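Local coordinates for protein putative branched-chain amino acid ABC transporter (Rhodospirillum rubrum ATCC 11170, PDB 3HUT) that probably binds branched-chain or related amino acids outside the cytoplasm and hands them to an ABC transporter for uptake, at residues A28-L32 with V46-Y50; W133-F139 with L221-G225. All blocks are in the same frame, centred on the assembly; numbering follows the deposited sequence.

Contact 1. Residues A28-L32 with V46-Y50; sequences ARLQL and VDILY
Leu-32 reaches from the helix toward the strand and meets it at three consecutive residues. Its CB starts a side chain whose CG lies anti to the backbone nitrogen (chi1 -174°), a torsion that sends the branch toward the strand backbone. CG itself comes within 3.9 Å of Val-46 O. Of the two methyls, CD1 lies closest to that carbonyl, 3.4 Å from Val-46 O, and also packs on Val-46 CB. CD2, still near the same oxygen, packs on the Ile-48 side chain as well, 4.0 Å from Ile-48 CG1, and brushes the backbone of Asp-47. Leu-32 and Ile-48 run past each other in opposite directions, so they overlap along their flanks.

The packing belongs to the right-handed beta-alpha-beta unit of strand 5-11, helix 18-37 and strand 46-52, in which the helix runs nearly antiparallel to the edge strand, at 164°, with the short axes 10.0 Å apart. Val-46 and Ile-48 point into this layer and also touch Leu-7 and Tyr-9, respectively, of the adjoining strand.

One helical turn before Leu-32, the methyl of Ala-28 meets the phenol end of Tyr-50, its CB 3.2 Å from Tyr-50 OH and near the plane of the ring. The ring is backed by its own strand: CG2 of Ile-48 sits over the centre of one face, 3.5 Å above the plane.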
loop_
_atom_site.group_PDB
_atom_site.type_symbol
_atom_site.label_atom_id
_atom_site.label_comp_id
_atom_site.label_asym_id
_atom_site.label_seq_id
_atom_site.Cartn_x
_atom_site.Cartn_y
_atom_site.Cartn_z
ATOM N N ALA A 28 3.069 -8.594 12.951
ATOM C CA ALA A 28 3.281 -7.842 14.187
ATOM C C ALA A 28 4.216 -8.582 15.134
ATOM O O ALA A 28 5.161 -8.003 15.678
ATOM C CB ALA A 28 1.946 -7.586 14.880
ATOM N N ARG A 29 3.941 -9.864 15.324
ATOM C CA ARG A 29 4.733 -10.710 16.207
ATOM C C ARG A 29 6.212 -10.713 15.821
ATOM O O ARG A 29 7.085 -10.581 16.675
ATOM C CB ARG A 29 4.166 -12.135 16.173
ATOM C CG ARG A 29 5.092 -13.236 16.674
ATOM C CD ARG A 29 5.267 -13.227 18.182
ATOM N NE ARG A 29 5.897 -14.465 18.643
ATOM C CZ ARG A 29 6.233 -14.717 19.904
ATOM N NH1 ARG A 29 6.002 -13.814 20.848
ATOM N NH2 ARG A 29 6.796 -15.877 20.224
ATOM N N LEU A 30 6.488 -10.863 14.531
ATOM C CA LEU A 30 7.867 -10.894 14.051
ATOM C C LEU A 30 8.598 -9.587 14.369
ATOM O O LEU A 30 9.706 -9.594 14.901
ATOM C CB LEU A 30 7.882 -11.138 12.542
ATOM C CG LEU A 30 9.197 -11.586 11.901
ATOM C CD1 LEU A 30 9.642 -12.904 12.510
ATOM C CD2 LEU A 30 8.995 -11.754 10.402
ATOM N N GLN A 31 7.969 -8.466 14.034
ATOM C CA GLN A 31 8.548 -7.146 14.271
ATOM C C GLN A 31 8.747 -6.865 15.765
ATOM O O GLN A 31 9.827 -6.444 16.197
ATOM C CB GLN A 31 7.636 -6.079 13.662
ATOM C CG GLN A 31 8.224 -4.674 13.577
ATOM C CD GLN A 31 9.353 -4.560 12.561
ATOM O OE1 GLN A 31 10.517 -4.837 12.869
ATOM N NE2 GLN A 31 9.008 -4.159 11.336
ATOM N N LEU A 32 7.700 -7.090 16.552
ATOM C CA LEU A 32 7.764 -6.844 17.986
ATOM C C LEU A 32 8.860 -7.676 18.640
ATOM O O LEU A 32 9.665 -7.161 19.418
ATOM C CB LEU A 32 6.418 -7.164 18.644
ATOM C CG LEU A 32 6.312 -6.806 20.126
ATOM C CD1 LEU A 32 6.407 -5.291 20.289
ATOM C CD2 LEU A 32 5.003 -7.320 20.688
ATOM N N VAL A 46 8.168 -3.651 24.947
ATOM C CA VAL A 46 6.891 -3.156 24.465
ATOM C C VAL A 46 6.001 -4.361 24.223
ATOM O O VAL A 46 6.461 -5.387 23.726
ATOM C CB VAL A 46 7.030 -2.393 23.126
ATOM C CG1 VAL A 46 5.668 -1.864 22.692
ATOM C CG2 VAL A 46 8.023 -1.250 23.266
ATOM N N ASP A 47 4.732 -4.245 24.587
ATOM C CA ASP A 47 3.801 -5.341 24.362
ATOM C C ASP A 47 2.599 -4.792 23.620
ATOM O O ASP A 47 2.287 -3.608 23.723
ATOM C CB ASP A 47 3.367 -5.971 25.684
ATOM C CG ASP A 47 2.634 -7.286 25.485
ATOM O OD1 ASP A 47 3.050 -8.070 24.600
ATOM O OD2 ASP A 47 1.653 -7.540 26.216
ATOM N N ILE A 48 1.937 -5.652 22.857
ATOM C CA ILE A 48 0.771 -5.237 22.099
ATOM C C ILE A 48 -0.505 -5.897 22.618
ATOM O O ILE A 48 -0.558 -7.110 22.842
ATOM C CB ILE A 48 0.932 -5.569 20.594
ATOM C CG1 ILE A 48 2.031 -4.692 19.984
ATOM C CG2 ILE A 48 -0.388 -5.367 19.869
ATOM C CD1 ILE A 48 2.348 -5.015 18.536
ATOM N N LEU A 49 -1.524 -5.076 22.818
ATOM C CA LEU A 49 -2.819 -5.548 23.273
ATOM C C LEU A 49 -3.719 -5.556 22.041
ATOM O O LEU A 49 -4.071 -4.503 21.504
ATOM C CB LEU A 49 -3.377 -4.600 24.338
ATOM C CG LEU A 49 -4.643 -5.021 25.089
ATOM C CD1 LEU A 49 -4.850 -4.099 26.295
ATOM C CD2 LEU A 49 -5.840 -4.976 24.160
ATOM N N TYR A 50 -4.070 -6.751 21.585
ATOM C CA TYR A 50 -4.927 -6.911 20.417
ATOM C C TYR A 50 -6.403 -6.899 20.790
ATOM O O TYR A 50 -6.778 -7.291 21.893
ATOM C CB TYR A 50 -4.619 -8.239 19.727
ATOM C CG TYR A 50 -3.229 -8.327 19.157
ATOM C CD1 TYR A 50 -2.941 -7.814 17.894
ATOM C CD2 TYR A 50 -2.198 -8.922 19.881
ATOM C CE1 TYR A 50 -1.657 -7.893 17.364
ATOM C CE2 TYR A 50 -0.907 -9.005 19.361
ATOM C CZ TYR A 50 -0.647 -8.488 18.098
ATOM O OH TYR A 50 0.620 -8.588 17.564
#

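Contact 2. Residues W133-F139 with L221-G225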
loop_
_atom_site.group_PDB
_atom_site.type_symbol
_atom_site.label_atom_id
_atom_site.label_comp_id
_atom_site.label_asym_id
_atom_site.label_seq_id
_atom_site.Cartn_x
_atom_site.Cartn_y
_atom_site.Cartn_z
ATOM N N TRP A 133 7.736 8.410 -14.520
ATOM C CA TRP A 133 8.536 7.291 -15.001
ATOM C C TRP A 133 8.484 7.220 -16.536
ATOM O O TRP A 133 9.515 7.119 -17.206
ATOM C CB TRP A 133 7.997 5.994 -14.381
ATOM C CG TRP A 133 8.712 4.720 -14.770
ATOM C CD1 TRP A 133 9.861 4.596 -15.502
ATOM C CD2 TRP A 133 8.307 3.388 -14.434
ATOM N NE1 TRP A 133 10.194 3.266 -15.643
ATOM C CE2 TRP A 133 9.256 2.504 -14.996
ATOM C CE3 TRP A 133 7.232 2.854 -13.709
ATOM C CZ2 TRP A 133 9.160 1.112 -14.859
ATOM C CZ3 TRP A 133 7.139 1.467 -13.571
ATOM C CH2 TRP A 133 8.098 0.617 -14.143
HETATM N N MSE A 134 7.283 7.291 -17.093
HETATM C CA MSE A 134 7.139 7.233 -18.541
HETATM C C MSE A 134 7.757 8.440 -19.248
HETATM O O MSE A 134 8.324 8.308 -20.333
HETATM C CB MSE A 134 5.665 7.065 -18.906
HETATM C CG MSE A 134 5.137 5.695 -18.514
HETATM SE SE MSE A 134 3.279 5.392 -18.917
HETATM C CE MSE A 134 3.432 5.035 -20.806
ATOM N N ILE A 135 7.653 9.613 -18.635
ATOM C CA ILE A 135 8.247 10.819 -19.210
ATOM C C ILE A 135 9.757 10.608 -19.189
ATOM O O ILE A 135 10.461 10.915 -20.155
ATOM C CB ILE A 135 7.907 12.071 -18.365
ATOM C CG1 ILE A 135 6.416 12.404 -18.483
ATOM C CG2 ILE A 135 8.779 13.253 -18.797
ATOM C CD1 ILE A 135 5.983 12.931 -19.865
ATOM N N GLY A 136 10.247 10.070 -18.076
ATOM C CA GLY A 136 11.669 9.814 -17.928
ATOM C C GLY A 136 12.181 8.820 -18.952
ATOM O O GLY A 136 13.350 8.870 -19.338
ATOM N N ASP A 137 11.310 7.912 -19.389
ATOM C CA ASP A 137 11.692 6.913 -20.383
ATOM C C ASP A 137 11.540 7.428 -21.809
ATOM O O ASP A 137 11.697 6.669 -22.768
ATOM C CB ASP A 137 10.882 5.624 -20.194
ATOM C CG ASP A 137 11.394 4.786 -19.039
ATOM O OD1 ASP A 137 12.404 5.192 -18.427
ATOM O OD2 ASP A 137 10.800 3.725 -18.741
ATOM N N GLY A 138 11.209 8.712 -21.944
ATOM C CA GLY A 138 11.101 9.312 -23.264
ATOM C C GLY A 138 9.753 9.416 -23.952
ATOM O O GLY A 138 9.680 9.903 -25.079
ATOM N N PHE A 139 8.689 8.979 -23.292
ATOM C CA PHE A 139 7.363 9.031 -23.893
ATOM C C PHE A 139 6.724 10.407 -23.798
ATOM O O PHE A 139 6.868 11.103 -22.789
ATOM C CB PHE A 139 6.462 7.984 -23.240
ATOM C CG PHE A 139 6.922 6.577 -23.480
ATOM C CD1 PHE A 139 6.800 6.003 -24.743
ATOM C CD2 PHE A 139 7.530 5.846 -22.464
ATOM C CE1 PHE A 139 7.282 4.719 -24.992
ATOM C CE2 PHE A 139 8.017 4.561 -22.700
ATOM C CZ PHE A 139 7.893 3.996 -23.968
ATOM N N LEU A 221 3.437 -2.160 -28.992
ATOM C CA LEU A 221 3.607 -1.036 -28.083
ATOM C C LEU A 221 3.955 -1.461 -26.663
ATOM O O LEU A 221 3.428 -2.445 -26.150
ATOM C CB LEU A 221 2.339 -0.179 -28.053
ATOM C CG LEU A 221 1.921 0.451 -29.380
ATOM C CD1 LEU A 221 0.712 1.344 -29.161
ATOM C CD2 LEU A 221 3.088 1.257 -29.956
ATOM N N PRO A 222 4.864 -0.720 -26.012
ATOM C CA PRO A 222 5.237 -1.066 -24.639
ATOM C C PRO A 222 4.068 -0.750 -23.704
ATOM O O PRO A 222 3.266 0.146 -23.980
ATOM C CB PRO A 222 6.464 -0.187 -24.380
ATOM C CG PRO A 222 6.210 1.012 -25.238
ATOM C CD PRO A 222 5.676 0.402 -26.520
ATOM N N VAL A 223 3.978 -1.483 -22.601
ATOM C CA VAL A 223 2.893 -1.290 -21.649
ATOM C C VAL A 223 3.384 -1.089 -20.223
ATOM O O VAL A 223 4.264 -1.810 -19.752
ATOM C CB VAL A 223 1.939 -2.502 -21.660
ATOM C CG1 VAL A 223 0.869 -2.346 -20.567
ATOM C CG2 VAL A 223 1.289 -2.635 -23.031
ATOM N N TYR A 224 2.813 -0.093 -19.551
ATOM C CA TYR A 224 3.131 0.210 -18.156
ATOM C C TYR A 224 1.797 0.075 -17.438
ATOM O O TYR A 224 0.745 0.263 -18.050
ATOM C CB TYR A 224 3.638 1.645 -18.003
ATOM C CG TYR A 224 5.032 1.891 -18.534
ATOM C CD1 TYR A 224 6.090 2.162 -17.667
ATOM C CD2 TYR A 224 5.289 1.877 -19.905
ATOM C CE1 TYR A 224 7.374 2.420 -18.150
ATOM C CE2 TYR A 224 6.568 2.134 -20.398
ATOM C CZ TYR A 224 7.605 2.406 -19.514
ATOM O OH TYR A 224 8.868 2.676 -19.995
ATOM N N GLY A 225 1.820 -0.248 -16.153
ATOM C CA GLY A 225 0.555 -0.388 -15.464
ATOM C C GLY A 225 0.587 -0.250 -13.958
ATOM O O GLY A 225 1.645 -0.137 -13.339
#
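Tyr-224 pushes its ring into a pocket formed by Trp-133, Met-134, Asp-137 and Phe-139, each meeting a different part of it. Against Trp-133 the pair is T-shaped: the planes stand at 84°, and the tyrosine edge points at the indole face, with CE1 3.7 Å from Trp-133 CE2. Met-134, a selenomethionine, lies over a face of the phenol instead. Its CG sits 3.8 Å from the ring centroid in a CH-pi contact, close to the normal. SE follows beside the ring in an oblique Met-aromatic contact, and the bend at chi3 (78°) brings CE to 3.8 Å from Tyr-224 CD2.

The hydroxyl is held at the tip. Tyr-224 OH donates to the anti lone pair of Asp-137 OD2 at 2.5 Å, the carboxylate turned 54° from the ring, and it is also hydrogen-bonded to NH1 of Arg-246. Phe-139 and Tyr-224 come from opposite directions, and Phe-139 presents its edge to the hydroxyl oxygen, CE2 lying 3.4 Å from Tyr-224 OH, while its CZ packs 3.7 Å from Pro-222 CG. A phenylalanine in place of Tyr-224 would probably keep much of the aromatic packing but leave Asp-137 OD2 without its hydroxyl donor.

A Schellman motif with Gly-138 at C-prime ends helix 126-136 and turns the chain, after which the CB of Phe-139 points toward segment 221-225. The aromatic cluster of Trp-133, Phe-139 and Tyr-224 thus joins that helix end to strand 223-225, which lies between strands 197-201 and 246-249, with Phe-159 of helix 150-165 also touching Met-134.

How the contacts relate
Contacts 1 and 2 lie on opposite sides of the chain's centre, about 41 Å apart between centres, and share no helix or strand. Each packs a helix against a sheet strand, but in different sheets: contact 1 uses the edge strand of the five-stranded parallel sheet, contact 2 an interior strand of the mixed one. Both are partly buried. Contact 1 joins consecutive elements of one beta-alpha-beta unit and is mainly aliphatic, with exposed Arg-29 and Asp-47 at its margin. Contact 2 brings together segments over 80 residues apart and relies on aromatic and selenium packing around a buried tyrosine, with a hydrogen bond to a carboxylate.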